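Local coordinates for protein taurine:2-oxoglutarate aminotransferase (Bifidobacterium kashiwanohense PV20-2, PDB 6JIX) that binds pyridoxal 5'-phosphate and, as a class-III aminotransferase, probably moves the amino group of taurine onto 2-oxoglutarate to yield glutamate, at residues S59-E64 against P421-A426; G223-I228 against G411-I416; F370-I375 against N415-P420. All blocks are in the same frame, centred on the assembly; numbering follows the deposited sequence.

Contact 1 (S59-E64 against P421-A426)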
loop_
_atom_site.group_PDB
_atom_site.type_symbol
_atom_site.label_atom_id
_atom_site.label_comp_id
_atom_site.label_asym_id
_atom_site.label_seq_id
_atom_site.Cartn_x
_atom_site.Cartn_y
_atom_site.Cartn_z
ATOM N N SER A 59 -7.823 -7.648 -13.410
ATOM C CA SER A 59 -7.062 -8.260 -14.503
ATOM C C SER A 59 -7.665 -7.859 -15.854
ATOM O O SER A 59 -8.119 -8.682 -16.648
ATOM C CB SER A 59 -7.023 -9.768 -14.315
ATOM O OG SER A 59 -6.381 -10.090 -13.084
ATOM N N ASN A 60 -7.566 -6.560 -16.147
ATOM C CA ASN A 60 -8.325 -5.967 -17.239
ATOM C C ASN A 60 -7.918 -6.526 -18.602
ATOM O O ASN A 60 -8.751 -6.597 -19.518
ATOM C CB ASN A 60 -8.158 -4.448 -17.201
ATOM C CG ASN A 60 -9.149 -3.771 -16.243
ATOM O OD1 ASN A 60 -9.735 -4.415 -15.375
ATOM N ND2 ASN A 60 -9.338 -2.470 -16.414
ATOM N N LEU A 61 -6.640 -6.872 -18.780
ATOM C CA LEU A 61 -6.145 -7.420 -20.039
ATOM C C LEU A 61 -5.918 -8.929 -19.969
ATOM O O LEU A 61 -5.054 -9.457 -20.681
ATOM C CB LEU A 61 -4.855 -6.713 -20.455
ATOM C CG LEU A 61 -5.050 -5.238 -20.784
ATOM C CD1 LEU A 61 -3.736 -4.578 -21.156
ATOM C CD2 LEU A 61 -6.068 -5.114 -21.913
ATOM N N GLY A 62 -6.689 -9.634 -19.138
ATOM C CA GLY A 62 -6.467 -11.045 -18.956
ATOM C C GLY A 62 -5.188 -11.292 -18.174
ATOM O O GLY A 62 -4.616 -10.404 -17.548
ATOM N N HIS A 63 -4.748 -12.544 -18.221
ATOM C CA HIS A 63 -3.571 -12.993 -17.495
ATOM C C HIS A 63 -2.420 -13.299 -18.450
ATOM O O HIS A 63 -2.625 -13.748 -19.584
ATOM C CB HIS A 63 -3.923 -14.215 -16.647
ATOM C CG HIS A 63 -5.045 -13.962 -15.685
ATOM N ND1 HIS A 63 -4.889 -13.208 -14.538
ATOM C CD2 HIS A 63 -6.348 -14.329 -15.719
ATOM C CE1 HIS A 63 -6.039 -13.154 -13.892
ATOM N NE2 HIS A 63 -6.941 -13.825 -14.587
ATOM N N GLU A 64 -1.201 -13.016 -17.993
ATOM C CA GLU A 64 0.022 -13.359 -18.720
ATOM C C GLU A 64 0.068 -12.720 -20.105
ATOM O O GLU A 64 0.764 -13.212 -21.001
ATOM C CB GLU A 64 0.200 -14.876 -18.831
ATOM C CG GLU A 64 0.504 -15.533 -17.505
ATOM C CD GLU A 64 1.915 -15.277 -17.047
ATOM O OE1 GLU A 64 2.816 -15.917 -17.604
ATOM O OE2 GLU A 64 2.130 -14.450 -16.140
ATOM N N PRO A 421 -12.611 -10.129 -18.348
ATOM C CA PRO A 421 -11.482 -9.360 -18.881
ATOM C C PRO A 421 -11.852 -8.644 -20.172
ATOM O O PRO A 421 -12.605 -9.162 -20.999
ATOM C CB PRO A 421 -10.402 -10.424 -19.109
ATOM C CG PRO A 421 -10.791 -11.544 -18.199
ATOM C CD PRO A 421 -12.280 -11.549 -18.169
ATOM N N LEU A 422 -11.307 -7.431 -20.324
ATOM C CA LEU A 422 -11.587 -6.574 -21.464
ATOM C C LEU A 422 -11.164 -7.200 -22.780
ATOM O O LEU A 422 -11.557 -6.691 -23.833
ATOM C CB LEU A 422 -10.874 -5.227 -21.293
ATOM C CG LEU A 422 -11.204 -4.464 -19.997
ATOM C CD1 LEU A 422 -10.842 -2.989 -20.084
ATOM C CD2 LEU A 422 -12.678 -4.631 -19.645
ATOM N N ILE A 423 -10.378 -8.284 -22.754
ATOM C CA ILE A 423 -9.965 -8.948 -23.986
ATOM C C ILE A 423 -10.871 -10.112 -24.353
ATOM O O ILE A 423 -10.623 -10.773 -25.370
ATOM C CB ILE A 423 -8.506 -9.462 -23.915
ATOM C CG1 ILE A 423 -8.353 -10.529 -22.829
ATOM C CG2 ILE A 423 -7.524 -8.313 -23.719
ATOM C CD1 ILE A 423 -6.954 -11.065 -22.723
ATOM N N ILE A 424 -11.884 -10.416 -23.535
ATOM C CA ILE A 424 -12.794 -11.503 -23.868
ATOM C C ILE A 424 -13.415 -11.266 -25.252
ATOM O O ILE A 424 -13.694 -10.129 -25.657
ATOM C CB ILE A 424 -13.872 -11.659 -22.782
ATOM C CG1 ILE A 424 -14.383 -13.106 -22.755
ATOM C CG2 ILE A 424 -14.993 -10.655 -22.996
ATOM C CD1 ILE A 424 -15.371 -13.379 -21.647
ATOM N N THR A 425 -13.642 -12.350 -25.982
ATOM C CA THR A 425 -14.174 -12.264 -27.331
ATOM C C THR A 425 -15.647 -12.619 -27.303
ATOM O O THR A 425 -16.142 -13.202 -26.331
ATOM C CB THR A 425 -13.424 -13.211 -28.268
ATOM O OG1 THR A 425 -13.664 -14.563 -27.851
ATOM C CG2 THR A 425 -11.928 -12.905 -28.221
ATOM N N ALA A 426 -16.346 -12.256 -28.381
ATOM C CA ALA A 426 -17.749 -12.642 -28.507
ATOM C C ALA A 426 -17.925 -14.147 -28.312
ATOM O O ALA A 426 -18.804 -14.585 -27.558
ATOM C CB ALA A 426 -18.307 -12.199 -29.862
#

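Contact 2 (G223-I228 against G411-I416)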
loop_
_atom_site.group_PDB
_atom_site.type_symbol
_atom_site.label_atom_id
_atom_site.label_comp_id
_atom_site.label_asym_id
_atom_site.label_seq_id
_atom_site.Cartn_x
_atom_site.Cartn_y
_atom_site.Cartn_z
ATOM N N GLY A 223 -18.807 0.251 -7.411
ATOM C CA GLY A 223 -18.385 -1.006 -7.990
ATOM C C GLY A 223 -18.616 -2.265 -7.184
ATOM O O GLY A 223 -19.594 -2.984 -7.416
ATOM N N ALA A 224 -17.714 -2.566 -6.247
ATOM C CA ALA A 224 -17.816 -3.847 -5.557
ATOM C C ALA A 224 -19.185 -4.009 -4.924
ATOM O O ALA A 224 -19.720 -5.122 -4.869
ATOM C CB ALA A 224 -16.702 -3.992 -4.519
ATOM N N ASN A 225 -19.796 -2.904 -4.507
ATOM C CA ASN A 225 -21.107 -2.942 -3.879
ATOM C C ASN A 225 -22.243 -2.989 -4.897
ATOM O O ASN A 225 -23.397 -2.746 -4.520
ATOM C CB ASN A 225 -21.288 -1.743 -2.938
ATOM C CG ASN A 225 -20.741 -2.009 -1.556
ATOM O OD1 ASN A 225 -21.473 -2.401 -0.643
ATOM N ND2 ASN A 225 -19.442 -1.808 -1.393
ATOM N N GLY A 226 -21.947 -3.275 -6.166
ATOM C CA GLY A 226 -23.000 -3.716 -7.065
ATOM C C GLY A 226 -23.155 -3.057 -8.417
ATOM O O GLY A 226 -24.224 -3.155 -9.008
ATOM N N VAL A 227 -22.120 -2.399 -8.930
ATOM C CA VAL A 227 -22.217 -1.697 -10.210
ATOM C C VAL A 227 -23.483 -0.857 -10.197
ATOM O O VAL A 227 -24.354 -1.007 -11.060
ATOM C CB VAL A 227 -22.206 -2.675 -11.402
ATOM C CG1 VAL A 227 -21.988 -1.934 -12.701
ATOM C CG2 VAL A 227 -21.120 -3.718 -11.216
ATOM N N ILE A 228 -23.583 0.049 -9.230
ATOM C CA ILE A 228 -24.806 0.824 -9.013
ATOM C C ILE A 228 -24.707 2.054 -9.909
ATOM O O ILE A 228 -24.255 3.123 -9.496
ATOM C CB ILE A 228 -25.009 1.177 -7.542
ATOM C CG1 ILE A 228 -24.706 -0.048 -6.666
ATOM C CG2 ILE A 228 -26.445 1.632 -7.301
ATOM C CD1 ILE A 228 -24.352 0.274 -5.232
ATOM N N GLY A 411 -19.501 -11.467 -5.691
ATOM C CA GLY A 411 -20.468 -10.401 -5.520
ATOM C C GLY A 411 -20.391 -9.896 -4.098
ATOM O O GLY A 411 -19.684 -10.449 -3.255
ATOM N N ARG A 412 -21.087 -8.793 -3.860
ATOM C CA ARG A 412 -21.310 -8.284 -2.516
ATOM C C ARG A 412 -22.802 -8.104 -2.318
ATOM O O ARG A 412 -23.569 -7.989 -3.281
ATOM C CB ARG A 412 -20.558 -6.970 -2.268
ATOM C CG ARG A 412 -19.040 -7.189 -2.085
ATOM C CD ARG A 412 -18.365 -6.003 -1.420
ATOM N NE ARG A 412 -18.844 -5.814 -0.057
ATOM C CZ ARG A 412 -18.264 -6.348 1.010
ATOM N NH1 ARG A 412 -17.172 -7.096 0.877
ATOM N NH2 ARG A 412 -18.780 -6.132 2.207
ATOM N N GLU A 413 -23.230 -8.144 -1.064
ATOM C CA GLU A 413 -24.632 -7.886 -0.727
ATOM C C GLU A 413 -25.516 -8.848 -1.517
ATOM O O GLU A 413 -25.394 -10.072 -1.327
ATOM C CB GLU A 413 -24.920 -6.399 -0.961
ATOM C CG GLU A 413 -24.295 -5.455 0.057
ATOM C CD GLU A 413 -24.047 -6.112 1.409
ATOM O OE1 GLU A 413 -24.972 -6.763 1.963
ATOM O OE2 GLU A 413 -22.915 -5.967 1.919
ATOM N N THR A 414 -26.418 -8.363 -2.369
ATOM C CA THR A 414 -27.422 -9.169 -3.049
ATOM C C THR A 414 -27.122 -9.281 -4.540
ATOM O O THR A 414 -28.031 -9.546 -5.334
ATOM C CB THR A 414 -28.831 -8.582 -2.813
ATOM O OG1 THR A 414 -29.837 -9.594 -2.928
ATOM C CG2 THR A 414 -29.179 -7.478 -3.808
ATOM N N ASN A 415 -25.855 -9.087 -4.935
ATOM C CA ASN A 415 -25.483 -8.972 -6.339
ATOM C C ASN A 415 -24.533 -10.066 -6.782
ATOM O O ASN A 415 -23.751 -10.607 -5.996
ATOM C CB ASN A 415 -24.837 -7.630 -6.639
ATOM C CG ASN A 415 -25.654 -6.496 -6.117
ATOM O OD1 ASN A 415 -25.379 -5.954 -5.034
ATOM N ND2 ASN A 415 -26.711 -6.156 -6.847
ATOM N N ILE A 416 -24.626 -10.367 -8.071
ATOM C CA ILE A 416 -23.619 -11.115 -8.802
ATOM C C ILE A 416 -22.966 -10.147 -9.772
ATOM O O ILE A 416 -23.656 -9.466 -10.543
ATOM C CB ILE A 416 -24.217 -12.325 -9.540
ATOM C CG1 ILE A 416 -25.100 -13.139 -8.588
ATOM C CG2 ILE A 416 -23.103 -13.194 -10.046
ATOM C CD1 ILE A 416 -25.731 -14.356 -9.200
HETATM O O HOH W 1 -20.704 -4.480 1.277
#

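Contact 3 (F370-I375 against N415-P420)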
loop_
_atom_site.group_PDB
_atom_site.type_symbol
_atom_site.label_atom_id
_atom_site.label_comp_id
_atom_site.label_asym_id
_atom_site.label_seq_id
_atom_site.Cartn_x
_atom_site.Cartn_y
_atom_site.Cartn_z
ATOM N N PHE A 370 -18.715 -3.899 -17.291
ATOM C CA PHE A 370 -18.921 -3.582 -15.874
ATOM C C PHE A 370 -20.412 -3.782 -15.581
ATOM O O PHE A 370 -21.238 -2.913 -15.891
ATOM C CB PHE A 370 -18.473 -2.146 -15.591
ATOM C CG PHE A 370 -18.113 -1.874 -14.157
ATOM C CD1 PHE A 370 -17.497 -2.845 -13.371
ATOM C CD2 PHE A 370 -18.371 -0.630 -13.593
ATOM C CE1 PHE A 370 -17.155 -2.575 -12.036
ATOM C CE2 PHE A 370 -18.035 -0.356 -12.264
ATOM C CZ PHE A 370 -17.429 -1.330 -11.485
ATOM N N SER A 371 -20.766 -4.901 -14.951
ATOM C CA SER A 371 -22.163 -5.317 -14.927
ATOM C C SER A 371 -22.459 -6.111 -13.666
ATOM O O SER A 371 -21.558 -6.688 -13.051
ATOM C CB SER A 371 -22.501 -6.167 -16.161
ATOM O OG SER A 371 -22.179 -7.533 -15.930
ATOM N N ALA A 372 -23.744 -6.148 -13.303
ATOM C CA ALA A 372 -24.197 -6.869 -12.120
ATOM C C ALA A 372 -25.689 -7.172 -12.222
ATOM O O ALA A 372 -26.452 -6.443 -12.865
ATOM C CB ALA A 372 -23.912 -6.077 -10.837
ATOM N N LEU A 373 -26.096 -8.244 -11.552
ATOM C CA LEU A 373 -27.493 -8.614 -11.407
ATOM C C LEU A 373 -27.916 -8.472 -9.949
ATOM O O LEU A 373 -27.195 -8.911 -9.038
ATOM C CB LEU A 373 -27.721 -10.047 -11.875
ATOM C CG LEU A 373 -27.364 -10.346 -13.334
ATOM C CD1 LEU A 373 -27.665 -11.811 -13.658
ATOM C CD2 LEU A 373 -28.068 -9.398 -14.308
ATOM N N THR A 374 -29.079 -7.851 -9.724
ATOM C CA THR A 374 -29.692 -7.850 -8.401
ATOM C C THR A 374 -30.559 -9.097 -8.255
ATOM O O THR A 374 -31.539 -9.274 -8.988
ATOM C CB THR A 374 -30.511 -6.590 -8.155
ATOM O OG1 THR A 374 -29.666 -5.436 -8.274
ATOM C CG2 THR A 374 -31.073 -6.645 -6.758
ATOM N N ILE A 375 -30.186 -9.960 -7.315
ATOM C CA ILE A 375 -30.887 -11.212 -7.056
ATOM C C ILE A 375 -31.941 -10.969 -5.979
ATOM O O ILE A 375 -31.658 -10.370 -4.932
ATOM C CB ILE A 375 -29.894 -12.305 -6.628
ATOM C CG1 ILE A 375 -28.756 -12.396 -7.643
ATOM C CG2 ILE A 375 -30.587 -13.637 -6.492
ATOM C CD1 ILE A 375 -29.221 -12.514 -9.080
ATOM N N ASN A 415 -25.855 -9.087 -4.935
ATOM C CA ASN A 415 -25.483 -8.972 -6.339
ATOM C C ASN A 415 -24.533 -10.066 -6.782
ATOM O O ASN A 415 -23.751 -10.607 -5.996
ATOM C CB ASN A 415 -24.837 -7.630 -6.639
ATOM C CG ASN A 415 -25.654 -6.496 -6.117
ATOM O OD1 ASN A 415 -25.379 -5.954 -5.034
ATOM N ND2 ASN A 415 -26.711 -6.156 -6.847
ATOM N N ILE A 416 -24.626 -10.367 -8.071
ATOM C CA ILE A 416 -23.619 -11.115 -8.802
ATOM C C ILE A 416 -22.966 -10.147 -9.772
ATOM O O ILE A 416 -23.656 -9.466 -10.543
ATOM C CB ILE A 416 -24.217 -12.325 -9.540
ATOM C CG1 ILE A 416 -25.100 -13.139 -8.588
ATOM C CG2 ILE A 416 -23.103 -13.194 -10.046
ATOM C CD1 ILE A 416 -25.731 -14.356 -9.200
ATOM N N ASN A 417 -21.645 -10.059 -9.712
ATOM C CA ASN A 417 -20.918 -9.268 -10.688
ATOM C C ASN A 417 -20.654 -10.094 -11.932
ATOM O O ASN A 417 -20.461 -11.313 -11.865
ATOM C CB ASN A 417 -19.581 -8.780 -10.126
ATOM C CG ASN A 417 -19.752 -7.910 -8.901
ATOM O OD1 ASN A 417 -20.679 -7.101 -8.835
ATOM N ND2 ASN A 417 -18.854 -8.062 -7.923
ATOM N N ILE A 418 -20.635 -9.416 -13.073
ATOM C CA ILE A 418 -20.094 -9.980 -14.293
ATOM C C ILE A 418 -19.171 -8.909 -14.861
ATOM O O ILE A 418 -19.631 -7.907 -15.417
ATOM C CB ILE A 418 -21.171 -10.406 -15.289
ATOM C CG1 ILE A 418 -22.080 -11.459 -14.646
ATOM C CG2 ILE A 418 -20.516 -10.996 -16.524
ATOM C CD1 ILE A 418 -23.389 -10.888 -14.041
ATOM N N CYS A 419 -17.864 -9.099 -14.677
ATOM C CA CYS A 419 -16.844 -8.141 -15.097
ATOM C C CYS A 419 -15.699 -8.925 -15.720
ATOM O O CYS A 419 -14.596 -9.004 -15.159
ATOM C CB CYS A 419 -16.359 -7.311 -13.908
ATOM S SG CYS A 419 -17.661 -6.519 -12.959
ATOM N N PRO A 420 -15.926 -9.511 -16.897
ATOM C CA PRO A 420 -14.901 -10.352 -17.532
ATOM C C PRO A 420 -13.760 -9.515 -18.079
ATOM O O PRO A 420 -13.899 -8.300 -18.279
ATOM C CB PRO A 420 -15.670 -11.045 -18.666
ATOM C CG PRO A 420 -16.776 -10.069 -19.002
ATOM C CD PRO A 420 -17.170 -9.444 -17.690
#

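Contact 1 (S59-E64 against P421-A426)
Pro421 meets the turn formed by Ser59 to Gly62 with its CB, which sits 3.8 Å from Ser59 O and equally close to Gly62 N. Leu422 makes the one hydrogen bond between the two loops: its N donates to Asn60 O over 2.8 Å, at a bent N-H...O angle of 136°. The side chains of Leu422 and Asn60 then run side by side in the same direction, while Asn60 OD1 is bound by Arg260. Ile423 carries the apolar part. Its CG1 lies between the backbone N and carbonyl carbon (chi1 63°), and an extended chi2 (180°) brings Ile423 CD1 to the Leu61-Gly62 backbone, 3.2 Å from Leu61 O and 3.8 Å from Gly62 CA; Ile423 CG2 meets Leu61 CD2 at 4.0 Å, the two side chains crossing at about a right angle. An alanine here would probably take from Leu61 CD2 its partner in this loop and open a gap beside the Leu61 carbonyl and Gly62 CA. Farther on, Thr425 caps the start of helix 426-447. Two type I beta turns, Ser59-Gly62 and Pro421-Ile424, are thus packed together in a buried loop-to-loop junction near the cofactor lysine, the Asn60 side chain being about 6 Å from that of Lys281.

Contact 2 (G223-I228 against G411-I416)
Arg412 comes up against Ala224 and Asn225 because chi1 (-74°) sets its CG anti to the carbonyl carbon and chi3 (65°) bends the chain, turning NE away from a straight course. The aliphatic part of this side chain lies against the Ala224 carbonyl, with Arg412 CB 3.3 Å from Ala224 O and Arg412 CD 4.1 Å from Ala224 CB. No direct hydrogen bond joins the segments; a water does so instead. It sits at the guanidinium edge, in its plane, accepting from Arg412 NE at 2.6 Å. It donates to Asn225 OD1 over 2.9 Å and to Glu413 OE2 over 2.7 Å, which ties three side chains to a single oxygen. Outside the segments, Asp156 takes Asn225 ND2, His389 N reaches Glu413 OE1, and Trp157 NE1 shares Glu413 OE2 with the water. Further along the segment, Asn415 CG packs 4.0 Å from Gly226 CA; the Gly226 backbone angles by themselves call for glycine. The 411-416 side is a type II' beta turn from Arg412 to Asn415 leading into strand 415-418. It closes on the loop after strand 213-219, which passes close to the cofactor, the Ala224 side chain being about 5 Å from the bound pyridoxal phosphate.

Contact 3 (F370-I375 against N415-P420)
Leu373 and Ile418 lean together across two antiparallel strands, 370-376 and 415-418, the middle and one outer member of a three-stranded antiparallel sheet. The segment axes approach to 4.5 Å and run at 156°, as expected of neighbouring antiparallel strands. Ser371 with Ile418 and Leu373 with Ile416 are the hydrogen-bonded pairs. In the first, Ile418 N donates to Ser371 O at 2.9 Å from above the carbonyl plane; the second is closed from both directions, Leu373 N donating to Ile416 O over 2.9 Å and Ile416 N to Leu373 O over 3.1 Å. Ala372 with Asn417 and Thr374 with Asn415 are the non-hydrogen-bonded pairs. The side chains of Ser371, Leu373, Ile416 and Ile418 share one face. There the Leu373 and Ile418 side chains cross obliquely, Leu373 CG lying 4.1 Å from Ile418 CD1. Leu373, Ile416 and Ile418 make this face largely apolar, and Leu351 of helix 336-357 and Met395 of helix 395-404 pack on it. Separately, Ile375 CG1 meets Ile416 CG1 at 3.8 Å, those side chains also slanting across each other. On the other face Thr374 and Asn415 lie side by side, pointing the same way, with Thr374 OG1 hydrogen-bonded to Arg365. Ser371 adds a side-chain bond to the ladder: with chi1 at 86°, Ser371 OG donates to Ile418 O at 2.6 Å, in the carbonyl plane and on a lone pair. Phe370 sets CG anti to the backbone N, and the ring lies beside Cys419 in a sulfur-aromatic contact: Cys419 SG is oblique, 73° off the normal at the ring centroid, and 3.7 Å from Phe370 CD1.

In the fold
Contacts 2 and 3 are close neighbours, their centres 7 Å apart, and both use strand 415-418, sharing Asn415 and Ile416. They also touch directly: Thr414 OG1 lies 2.8 Å from Ile375 O, a probable hydrogen bond, and Val227 packs on the backbone of Phe370 and Ser371. Contact 1 lies farther off, with its centre about 17 Å from that of contact 3 and about 21 Å from that of contact 2, but 421-426 follows 415-420 without a break. Along the chain, both other contacts are nested in the loop closed by contact 1. One C-terminal run, 411-426, therefore meets three earlier parts of the chain in turn: 223-228, 370-375 and 59-64, joining the three-stranded sheet to loops near the cofactor.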